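Local atomic coordinates of universal stress protein (Pseudomonas aeruginosa UCBPP-PA14, PDB entry 7MQ5), a protein that is of unknown function but belongs to the universal stress protein family, whose members commonly take part in bacterial stress responses and often bind nucleotides. Residues L11-P16 / G91-Q96. Sequence-based numbering, arbitrary orientation.
Sequences LVVIEP and GLIIKQ
L11 O receives the amide N of I94 at 2.8 Å in a nearly straight bond, N-H...O 167°, while the CA of I93 adds a C-H...O contact to the same oxygen. With L11 N bonding to L92 O and V13 N to I94 O at 3.0 Å, this gives the ladder of parallel strands, in which one residue reaches both neighbours of its partner: L11 spans I93, and I94 spans V12.

On the face carrying L11, V13, I93 and K95, the L11 and I93 side chains run alongside each other; in the conformer described, L11 CD2 lies 4.0 Å from I93 CG1. K95 instead slants across V13: K95 CG, anti to its backbone N (chi1 -177°), passes 4.1 Å from V13 CB and close to V13 CG1, so the aliphatic root of the lysine packs as a hydrophobic group.

Beyond V13 the strands part, and water takes over the pairing. One molecule donates to V13 O at 2.7 Å and accepts from Q96 N, standing in for the next direct rung. Two more reach E15 OE2, one linking it to Q96 O and the other to K95 NZ. E15 OE2 and K95 NZ themselves stand 4.5 Å apart, too far for a salt bridge; the ammonium also bonds to Q96 O and forms a salt bridge with D112, which probably steadies its positive charge.

The pair belongs to the parallel part of a mixed sheet, whose first five strands follow the Rossmann-like order 3-2-1-4-5, as in universal stress proteins; strand 9-13 lies between 37-43 and 92-96. V12 and I94 pack on A23 and A27 of helix 22-34, whereas L11, V13 and I93 meet I81 of helix 77-88 across the sheet.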
loop_
_atom_site.group_PDB
_atom_site.type_symbol
_atom_site.label_atom_id
_atom_site.label_comp_id
_atom_site.label_asym_id
_atom_site.label_seq_id
_atom_site.Cartn_x
_atom_site.Cartn_y
_atom_site.Cartn_z
ATOM N N LEU A 11 -5.219 4.865 10.339
ATOM C CA LEU A 11 -6.237 5.858 9.932
ATOM C C LEU A 11 -7.138 5.205 8.880
ATOM O O LEU A 11 -6.623 4.757 7.830
ATOM C CB LEU A 11 -5.551 7.104 9.380
ATOM C CG LEU A 11 -6.500 8.221 8.951
ATOM C CD1 LEU A 11 -7.298 8.733 10.140
ATOM C CD2 LEU A 11 -5.718 9.348 8.291
ATOM N N VAL A 12 -8.434 5.136 9.169
ATOM C CA VAL A 12 -9.425 4.528 8.251
ATOM C C VAL A 12 -10.287 5.648 7.686
ATOM O O VAL A 12 -11.004 6.307 8.460
ATOM C CB VAL A 12 -10.285 3.481 8.971
ATOM C CG1 VAL A 12 -11.179 2.748 7.992
ATOM C CG2 VAL A 12 -9.447 2.502 9.780
ATOM N N VAL A 13 -10.196 5.875 6.384
ATOM C CA VAL A 13 -11.040 6.910 5.734
ATOM C C VAL A 13 -12.418 6.297 5.486
ATOM O O VAL A 13 -12.520 5.321 4.730
ATOM C CB VAL A 13 -10.383 7.417 4.451
ATOM C CG1 VAL A 13 -11.270 8.456 3.780
ATOM C CG2 VAL A 13 -9.008 7.979 4.741
ATOM N N ILE A 14 -13.429 6.877 6.119
ATOM C CA ILE A 14 -14.839 6.405 6.050
ATOM C C ILE A 14 -15.613 7.302 5.086
ATOM O O ILE A 14 -15.623 8.520 5.287
ATOM C CB ILE A 14 -15.485 6.428 7.458
ATOM C CG1 ILE A 14 -14.746 5.533 8.460
ATOM C CG2 ILE A 14 -16.967 6.075 7.376
ATOM C CD1 ILE A 14 -14.776 4.055 8.134
ATOM N N GLU A 15 -16.254 6.705 4.087
ATOM C CA GLU A 15 -17.115 7.456 3.142
ATOM C C GLU A 15 -18.533 7.478 3.690
ATOM O O GLU A 15 -19.030 6.473 4.198
ATOM C CB GLU A 15 -17.165 6.795 1.764
ATOM C CG GLU A 15 -15.882 6.896 0.968
ATOM C CD GLU A 15 -15.628 8.227 0.274
ATOM O OE1 GLU A 15 -16.545 9.075 0.230
ATOM O OE2 GLU A 15 -14.517 8.401 -0.264
ATOM N N PRO A 16 -19.230 8.627 3.632
ATOM C CA PRO A 16 -20.623 8.663 4.082
ATOM C C PRO A 16 -21.711 8.161 3.111
ATOM O O PRO A 16 -22.776 7.749 3.596
ATOM C CB PRO A 16 -20.852 10.162 4.338
ATOM C CG PRO A 16 -19.866 10.869 3.422
ATOM C CD PRO A 16 -18.656 9.962 3.376
ATOM N N GLY A 91 0.339 5.004 11.586
ATOM C CA GLY A 91 1.408 4.383 10.780
ATOM C C GLY A 91 0.920 3.790 9.473
ATOM O O GLY A 91 1.730 3.242 8.723
ATOM N N LEU A 92 -0.374 3.886 9.196
ATOM C CA LEU A 92 -0.971 3.370 7.946
ATOM C C LEU A 92 -2.234 4.182 7.698
ATOM O O LEU A 92 -2.953 4.474 8.654
ATOM C CB LEU A 92 -1.325 1.886 8.100
ATOM C CG LEU A 92 -2.080 1.220 6.948
ATOM C CD1 LEU A 92 -1.242 1.170 5.669
ATOM C CD2 LEU A 92 -2.507 -0.182 7.344
ATOM N N ILE A 93 -2.466 4.532 6.443
ATOM C CA ILE A 93 -3.749 5.123 5.987
ATOM C C ILE A 93 -4.421 4.091 5.084
ATOM O O ILE A 93 -3.749 3.595 4.168
ATOM C CB ILE A 93 -3.511 6.440 5.237
ATOM C CG1 ILE A 93 -2.853 7.486 6.135
ATOM C CG2 ILE A 93 -4.805 6.951 4.623
ATOM C CD1 ILE A 93 -2.312 8.690 5.396
ATOM N N ILE A 94 -5.692 3.802 5.331
ATOM C CA ILE A 94 -6.482 2.908 4.448
ATOM C C ILE A 94 -7.590 3.753 3.824
ATOM O O ILE A 94 -8.383 4.385 4.558
ATOM C CB ILE A 94 -7.057 1.693 5.182
ATOM C CG1 ILE A 94 -5.969 0.921 5.934
ATOM C CG2 ILE A 94 -7.823 0.813 4.198
ATOM C CD1 ILE A 94 -6.495 -0.296 6.668
ATOM N N LYS A 95 -7.632 3.756 2.491
ATOM C CA LYS A 95 -8.683 4.495 1.768
ATOM C C LYS A 95 -9.161 3.654 0.587
ATOM O O LYS A 95 -8.324 3.073 -0.133
ATOM C CB LYS A 95 -8.159 5.843 1.280
ATOM C CG LYS A 95 -9.242 6.650 0.592
ATOM C CD LYS A 95 -8.869 8.045 0.178
ATOM C CE LYS A 95 -10.006 8.719 -0.576
ATOM N NZ LYS A 95 -10.312 8.038 -1.865
ATOM N N GLN A 96 -10.467 3.632 0.374
ATOM C CA GLN A 96 -11.016 2.913 -0.788
ATOM C C GLN A 96 -10.985 3.812 -2.024
ATOM O O GLN A 96 -11.314 5.011 -1.949
ATOM C CB GLN A 96 -12.439 2.442 -0.499
ATOM C CG GLN A 96 -13.076 1.732 -1.682
ATOM C CD GLN A 96 -14.324 0.950 -1.347
ATOM O OE1 GLN A 96 -14.836 0.960 -0.223
ATOM N NE2 GLN A 96 -14.830 0.261 -2.352
HETATM O O HOH W 1 -12.576 4.704 2.072
HETATM O O HOH W 2 -12.605 6.496 0.146
HETATM O O HOH W 3 -12.740 9.230 -2.609
#